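Local coordinates for protein Fe(2+) transporter FeoB (Legionella pneumophila, PDB 3IBY) that probably carries ferrous iron across the bacterial inner membrane in a GTP-driven uptake system, the cytosolic piece here comprising its GTPase and GDI domains, at residues L183-E187 with S204-A208; K134-L139 with I249-V253; A178-L183 with Q232-L238. All blocks are in the same frame, centred on the assembly; numbering follows the deposited sequence.

Contact 1 (L183-E187 with S204-A208); sequences LNDLE and SRRLA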
# COMPACT_ATOMS: atom_id res chain seq x y z
N LEU A 183 -7.47 -9.10 -18.00
CA LEU A 183 -7.77 -8.67 -16.64
C LEU A 183 -9.29 -8.55 -16.41
O LEU A 183 -9.77 -8.85 -15.30
CB LEU A 183 -7.08 -7.35 -16.30
CG LEU A 183 -5.56 -7.23 -16.11
CD1 LEU A 183 -5.19 -5.76 -16.00
CD2 LEU A 183 -4.98 -8.01 -14.88
N ASN A 184 -10.05 -8.13 -17.42
CA ASN A 184 -11.50 -8.01 -17.24
C ASN A 184 -12.20 -9.39 -17.25
O ASN A 184 -13.21 -9.57 -16.55
CB ASN A 184 -12.13 -7.05 -18.27
CG ASN A 184 -11.55 -5.64 -18.20
OD1 ASN A 184 -11.12 -5.16 -17.15
ND2 ASN A 184 -11.53 -4.97 -19.32
N ASP A 185 -11.67 -10.35 -18.02
CA ASP A 185 -12.15 -11.76 -17.96
C ASP A 185 -11.83 -12.34 -16.57
O ASP A 185 -12.66 -12.94 -15.91
CB ASP A 185 -11.53 -12.65 -19.06
CG ASP A 185 -12.31 -12.62 -20.38
OD1 ASP A 185 -11.72 -12.95 -21.45
OD2 ASP A 185 -13.51 -12.26 -20.37
N LEU A 186 -10.61 -12.11 -16.14
CA LEU A 186 -10.16 -12.61 -14.87
C LEU A 186 -11.04 -12.05 -13.74
O LEU A 186 -11.57 -12.83 -12.96
CB LEU A 186 -8.69 -12.24 -14.69
CG LEU A 186 -7.90 -13.09 -13.72
CD1 LEU A 186 -7.93 -14.54 -14.15
CD2 LEU A 186 -6.48 -12.56 -13.66
N GLU A 187 -11.23 -10.72 -13.71
CA GLU A 187 -12.14 -10.11 -12.73
C GLU A 187 -13.53 -10.74 -12.72
O GLU A 187 -14.09 -10.99 -11.67
CB GLU A 187 -12.28 -8.58 -12.92
CG GLU A 187 -13.15 -7.89 -11.83
CD GLU A 187 -13.09 -6.33 -11.80
OE1 GLU A 187 -12.91 -5.69 -12.86
OE2 GLU A 187 -13.26 -5.73 -10.71
N SER A 204 -7.39 -10.10 -8.98
CA SER A 204 -7.09 -10.24 -10.41
C SER A 204 -5.71 -9.67 -10.80
O SER A 204 -4.93 -10.32 -11.55
CB SER A 204 -8.21 -9.59 -11.27
OG SER A 204 -8.48 -8.26 -10.90
N ARG A 205 -5.43 -8.47 -10.29
CA ARG A 205 -4.13 -7.82 -10.51
C ARG A 205 -3.01 -8.64 -9.93
O ARG A 205 -1.98 -8.81 -10.56
CB ARG A 205 -4.11 -6.41 -9.93
CG ARG A 205 -4.67 -5.32 -10.87
CD ARG A 205 -6.11 -5.56 -11.20
NE ARG A 205 -6.60 -4.67 -12.23
CZ ARG A 205 -7.73 -4.88 -12.89
NH1 ARG A 205 -8.50 -5.94 -12.64
NH2 ARG A 205 -8.12 -4.01 -13.80
N ARG A 206 -3.22 -9.20 -8.75
CA ARG A 206 -2.18 -10.02 -8.16
C ARG A 206 -1.89 -11.29 -8.98
O ARG A 206 -0.73 -11.65 -9.24
CB ARG A 206 -2.55 -10.34 -6.70
CG ARG A 206 -2.04 -9.34 -5.65
CD ARG A 206 -1.41 -8.07 -6.26
NE ARG A 206 -2.23 -6.90 -6.00
CZ ARG A 206 -2.18 -5.76 -6.66
NH1 ARG A 206 -1.38 -5.56 -7.70
NH2 ARG A 206 -2.97 -4.79 -6.26
N LEU A 207 -2.96 -11.96 -9.37
CA LEU A 207 -2.83 -13.11 -10.27
C LEU A 207 -2.05 -12.70 -11.52
O LEU A 207 -1.10 -13.37 -11.91
CB LEU A 207 -4.22 -13.61 -10.66
CG LEU A 207 -4.77 -14.82 -9.92
CD1 LEU A 207 -4.04 -14.99 -8.58
CD2 LEU A 207 -6.30 -14.72 -9.78
N ALA A 208 -2.47 -11.59 -12.12
CA ALA A 208 -1.83 -11.04 -13.31
C ALA A 208 -0.35 -10.85 -13.09
O ALA A 208 0.44 -10.99 -14.00
CB ALA A 208 -2.46 -9.72 -13.68

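Contact 2 (K134-L139 with I249-V253); sequences KLESLL and IVTLV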
# COMPACT_ATOMS: atom_id res chain seq x y z
N LYS A 134 -0.25 18.63 -5.00
CA LYS A 134 -0.42 18.02 -6.32
C LYS A 134 -0.42 16.50 -6.21
O LYS A 134 -1.23 15.84 -6.83
CB LYS A 134 0.64 18.54 -7.31
CG LYS A 134 0.44 18.14 -8.78
CD LYS A 134 -0.63 18.92 -9.56
CE LYS A 134 -1.04 18.18 -10.87
NZ LYS A 134 -2.00 18.88 -11.79
N LEU A 135 0.47 15.95 -5.41
CA LEU A 135 0.52 14.50 -5.15
C LEU A 135 -0.81 14.00 -4.61
O LEU A 135 -1.39 13.04 -5.12
CB LEU A 135 1.63 14.20 -4.17
CG LEU A 135 1.84 12.73 -3.80
CD1 LEU A 135 2.04 11.89 -5.07
CD2 LEU A 135 3.02 12.58 -2.84
N GLU A 136 -1.32 14.71 -3.62
CA GLU A 136 -2.64 14.43 -3.07
C GLU A 136 -3.74 14.54 -4.13
O GLU A 136 -4.65 13.71 -4.19
CB GLU A 136 -2.91 15.34 -1.84
CG GLU A 136 -4.34 15.22 -1.26
CD GLU A 136 -4.52 15.88 0.14
OE1 GLU A 136 -3.68 15.75 1.05
OE2 GLU A 136 -5.57 16.53 0.31
N SER A 137 -3.68 15.56 -4.96
CA SER A 137 -4.71 15.74 -5.99
C SER A 137 -4.68 14.55 -6.94
O SER A 137 -5.71 14.00 -7.28
CB SER A 137 -4.49 17.05 -6.75
OG SER A 137 -5.55 17.26 -7.69
N LEU A 138 -3.49 14.15 -7.37
CA LEU A 138 -3.32 13.00 -8.27
C LEU A 138 -3.73 11.68 -7.60
O LEU A 138 -4.51 10.95 -8.18
CB LEU A 138 -1.88 12.88 -8.76
CG LEU A 138 -1.42 13.93 -9.75
CD1 LEU A 138 0.10 13.84 -10.03
CD2 LEU A 138 -2.26 13.77 -11.03
N LEU A 139 -3.19 11.39 -6.42
CA LEU A 139 -3.42 10.08 -5.76
C LEU A 139 -4.84 9.91 -5.16
O LEU A 139 -5.25 8.78 -4.83
CB LEU A 139 -2.41 9.84 -4.62
CG LEU A 139 -0.92 9.66 -4.91
CD1 LEU A 139 -0.16 9.26 -3.65
CD2 LEU A 139 -0.67 8.68 -6.04
N ILE A 249 3.32 10.45 -12.43
CA ILE A 249 2.96 11.23 -11.23
C ILE A 249 4.17 11.87 -10.59
O ILE A 249 4.09 12.99 -10.07
CB ILE A 249 2.25 10.36 -10.15
CG1 ILE A 249 0.79 10.14 -10.54
CG2 ILE A 249 2.33 11.00 -8.73
CD1 ILE A 249 0.26 8.80 -10.08
N VAL A 250 5.31 11.17 -10.63
CA VAL A 250 6.53 11.67 -10.00
C VAL A 250 7.01 12.90 -10.75
O VAL A 250 7.26 13.95 -10.16
CB VAL A 250 7.61 10.56 -9.89
CG1 VAL A 250 8.91 11.13 -9.44
CG2 VAL A 250 7.19 9.46 -8.89
N THR A 251 7.07 12.79 -12.08
CA THR A 251 7.46 13.92 -12.95
C THR A 251 6.57 15.21 -12.78
O THR A 251 7.03 16.31 -13.01
CB THR A 251 7.52 13.45 -14.44
OG1 THR A 251 6.37 12.67 -14.73
CG2 THR A 251 8.74 12.56 -14.71
N LEU A 252 5.32 15.07 -12.36
CA LEU A 252 4.44 16.20 -12.05
C LEU A 252 4.65 16.82 -10.65
O LEU A 252 4.29 17.97 -10.39
CB LEU A 252 2.97 15.75 -12.16
CG LEU A 252 2.45 15.37 -13.55
CD1 LEU A 252 1.16 14.60 -13.48
CD2 LEU A 252 2.28 16.62 -14.37
N VAL A 253 5.23 16.05 -9.74
CA VAL A 253 5.21 16.42 -8.34
C VAL A 253 6.62 16.66 -7.78
O VAL A 253 6.80 17.39 -6.80
CB VAL A 253 4.46 15.33 -7.52
CG1 VAL A 253 5.12 15.11 -6.15
CG2 VAL A 253 2.98 15.68 -7.39

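Contact 3 (A178-L183 with Q232-L238); sequences AAQQIL and QNLDVLL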
# COMPACT_ATOMS: atom_id res chain seq x y z
N ALA A 178 -5.36 -6.20 -25.52
CA ALA A 178 -5.21 -7.63 -25.29
C ALA A 178 -5.13 -7.89 -23.80
O ALA A 178 -5.82 -8.76 -23.28
CB ALA A 178 -3.93 -8.14 -25.97
N ALA A 179 -4.29 -7.11 -23.14
CA ALA A 179 -4.06 -7.21 -21.70
C ALA A 179 -5.28 -6.75 -20.88
O ALA A 179 -5.62 -7.37 -19.85
CB ALA A 179 -2.81 -6.42 -21.30
N GLN A 180 -5.94 -5.68 -21.30
CA GLN A 180 -7.10 -5.22 -20.54
C GLN A 180 -8.20 -6.28 -20.63
O GLN A 180 -8.84 -6.63 -19.66
CB GLN A 180 -7.56 -3.84 -21.02
CG GLN A 180 -8.43 -3.06 -19.99
CD GLN A 180 -7.70 -2.72 -18.64
OE1 GLN A 180 -8.16 -3.13 -17.54
NE2 GLN A 180 -6.58 -1.95 -18.73
N GLN A 181 -8.37 -6.83 -21.82
CA GLN A 181 -9.30 -7.91 -22.04
C GLN A 181 -9.08 -9.03 -20.99
O GLN A 181 -10.04 -9.48 -20.36
CB GLN A 181 -9.14 -8.43 -23.48
CG GLN A 181 -10.36 -9.19 -24.06
CD GLN A 181 -10.17 -10.72 -24.17
OE1 GLN A 181 -9.04 -11.25 -24.07
NE2 GLN A 181 -11.28 -11.43 -24.40
N ILE A 182 -7.83 -9.44 -20.78
CA ILE A 182 -7.52 -10.59 -19.91
C ILE A 182 -7.84 -10.29 -18.46
O ILE A 182 -8.40 -11.12 -17.77
CB ILE A 182 -6.03 -11.04 -20.01
CG1 ILE A 182 -5.72 -11.62 -21.38
CG2 ILE A 182 -5.70 -12.11 -18.94
CD1 ILE A 182 -4.23 -11.82 -21.65
N LEU A 183 -7.47 -9.10 -18.00
CA LEU A 183 -7.77 -8.67 -16.64
C LEU A 183 -9.29 -8.55 -16.41
O LEU A 183 -9.77 -8.85 -15.30
CB LEU A 183 -7.08 -7.35 -16.30
CG LEU A 183 -5.56 -7.23 -16.11
CD1 LEU A 183 -5.19 -5.76 -16.00
CD2 LEU A 183 -4.98 -8.01 -14.88
N GLN A 232 1.44 -14.13 -23.00
CA GLN A 232 1.45 -12.66 -23.08
C GLN A 232 2.44 -12.00 -22.14
O GLN A 232 2.78 -10.83 -22.37
CB GLN A 232 0.05 -12.08 -22.80
CG GLN A 232 -0.88 -11.97 -24.04
CD GLN A 232 -0.59 -10.77 -24.98
OE1 GLN A 232 -0.24 -9.66 -24.54
NE2 GLN A 232 -0.76 -11.01 -26.28
N ASN A 233 2.90 -12.71 -21.09
CA ASN A 233 3.74 -12.12 -20.02
C ASN A 233 3.01 -10.99 -19.33
O ASN A 233 3.55 -9.91 -19.11
CB ASN A 233 5.06 -11.53 -20.53
CG ASN A 233 5.89 -12.52 -21.27
OD1 ASN A 233 6.91 -12.14 -21.85
ND2 ASN A 233 5.46 -13.79 -21.28
N LEU A 234 1.76 -11.23 -18.99
CA LEU A 234 1.03 -10.21 -18.28
C LEU A 234 1.91 -9.54 -17.20
O LEU A 234 1.86 -8.32 -17.03
CB LEU A 234 -0.20 -10.84 -17.65
CG LEU A 234 -1.42 -9.97 -17.60
CD1 LEU A 234 -1.82 -9.55 -19.01
CD2 LEU A 234 -2.54 -10.73 -16.90
N ASP A 235 2.73 -10.31 -16.49
CA ASP A 235 3.44 -9.75 -15.31
C ASP A 235 4.27 -8.56 -15.73
O ASP A 235 4.12 -7.45 -15.20
CB ASP A 235 4.29 -10.77 -14.51
CG ASP A 235 5.27 -11.56 -15.36
OD1 ASP A 235 6.27 -12.06 -14.79
OD2 ASP A 235 5.05 -11.69 -16.58
N VAL A 236 5.06 -8.78 -16.75
CA VAL A 236 5.86 -7.74 -17.33
C VAL A 236 4.99 -6.56 -17.77
O VAL A 236 5.31 -5.42 -17.42
CB VAL A 236 6.66 -8.30 -18.51
CG1 VAL A 236 7.68 -7.28 -19.01
CG2 VAL A 236 7.33 -9.63 -18.11
N LEU A 237 3.92 -6.81 -18.52
CA LEU A 237 3.03 -5.73 -18.95
C LEU A 237 2.44 -4.94 -17.80
O LEU A 237 2.42 -3.73 -17.82
CB LEU A 237 1.89 -6.26 -19.80
CG LEU A 237 2.08 -6.15 -21.31
CD1 LEU A 237 3.54 -6.37 -21.68
CD2 LEU A 237 1.17 -7.12 -22.06
N LEU A 238 1.95 -5.61 -16.77
CA LEU A 238 1.27 -4.87 -15.71
C LEU A 238 2.26 -4.01 -14.90
O LEU A 238 1.95 -2.86 -14.54
CB LEU A 238 0.55 -5.84 -14.77
CG LEU A 238 -0.94 -5.58 -14.50
CD1 LEU A 238 -1.61 -6.94 -14.25
CD2 LEU A 238 -1.18 -4.59 -13.35

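Contact 1 (L183-E187 with S204-A208)
Two successive helices of the helical GDI domain, 177-193 and 197-209, fold back on one another, and segments 183-187 and 204-208 show how a helical bundle is sealed by leucines reaching over small residues. The segment axes approach to 9.7 Å at an angle of 126°, so the segments are steeply inclined rather than simply antiparallel. Leu183 gives up the largest area. Its CD2 lies only 3.3 Å from CB of Ala208, a tight fit that the short alanine side chain makes possible. One turn further on, Leu186 places CD2 3.9 Å from CB of Leu207 and 3.4 Å from the carbonyl O of Ser204; Leu223 and Leu227 on helix 219-229 also touch it.

Arg205 contributes by a different route. Its CA-to-CB bond points away from the opposing helix, yet the long side chain bends back so that CD1 of Leu183 covers one face of its guanidinium. Tyr201, a turn earlier, adds a cation-pi contact to the same side chain. Glu187 is near but does not form a salt bridge: its OE1 stays 4.4 Å from NH1 of Arg205. The hydroxyl of Ser204, which also bonds the carbonyl oxygens of Tyr201 and Ala200, accepts a hydrogen bond from the arginine, with Arg205 NH1 2.9 Å from Ser204 OG.

Contact 2 (K134-L139 with I249-V253)
The axes of segments 134-139 and 249-253 come within 9.8 Å, and their N-to-C directions differ by 151°, a roughly antiparallel arrangement. The pairing is closest at one end, where CA of Leu135 is 6.0 Å from CA of Val253, and opens to 7.2 Å between CA of Leu138 and CA of Ile249. At the near end the side chain of Val253 presses on the other backbone, its CG2 3.2 Å from N of Leu135; the backbone of Val253 also hydrogen-bonds with that of Asp131, whose OD2 in turn bonds the N of Lys134.

The side chains meet through apolar groups alone, the lysine contributing its aliphatic part. Ile249 has the largest area covered by the other segment, 67 Å² against 63 Å² for Leu138. Its CG2 is 3.8 Å from CD1 of Leu135 and its CG1 3.8 Å from CD1 of Leu138, while its CD1 reaches to 4.1 Å from CD2 of Leu139. Leu138, partly exposed, also meets Leu252 at the surface, CD1 of Leu138 lying 3.7 Å from CD1 of Leu252, so the seam shades from a buried interior to the surface. There Lys134 lies along it, CB 3.7 Å from CG2 of Val253. Helix 96-106 adjoins the inner side through Leu100 and Leu96.

The side chain of Leu135 is about 8 Å from that of Met120, in the predicted GTP-binding Asn118-Asp121 motif. The long last helix, 234-253, here docks its C-terminal end on helix 132-139, consistent with a joint between the GDI domain and the P-loop GTPase fold.

Contact 3 (A178-L183 with Q232-L238)
This is a largely apolar crossing of two helices in the helical GDI domain, where helix 177-193 meets the start of helix 234-253. The segment axes lie 11.1 Å apart at 108°, close to perpendicular, and the closest CA atoms are those of Ala179 and Leu234, 6.8 Å apart. Leu234, the first residue of its helix, is the main insertion: its CD1 sits 4.0 Å from CB of Ala179, and its CD2 is 4.0 Å from CG2 of Ile182 and 4.2 Å from CD2 of Leu183. With no bulk beyond CB, Ala179 leaves space for a second leucine as well, CD2 of Leu237 lying 4.1 Å from that CB.

Further in, CD2 of Leu183 packs 3.6 Å from CD1 of Leu238, and Ala208 of helix 197-209 touches Leu183, Leu234 and Leu238 alike. On the outer side the turn preceding the helix takes over: CG of Gln232 lies 4.1 Å from CD1 of Ile182. Asn233, at the N-cap position, has a left-handed backbone conformation (phi 60°, psi 46°), and its carbonyl O accepts a helical bond, 3.2 Å from N of Leu237. Leu227 of helix 219-229 adjoins both Ile182 and Leu234; apolar side chains from several helices meeting in one core are the hallmark of a helical bundle, here that of the GDI domain.

Contacts 1 and 3 are neighbours in one core, with centres 9 Å apart; Leu183 belongs to both, and CB of Ala208 lies 3.0 Å from CD1 of Leu238 where they join. Contact 2 stands apart, its centre 26 Å from each of the others, but is tied to contact 3 by helix 234-253, which starts in the GDI bundle and ends on the GTPase domain. The chemistry follows position. Contact 1, the most buried, mixes leucines with an enclosed arginine; contacts 2 and 3 are mainly aliphatic, with Gln232 at the edge of contact 3, and grade into the surface, at Leu252 and Lys134 in one, Ala178 in the other.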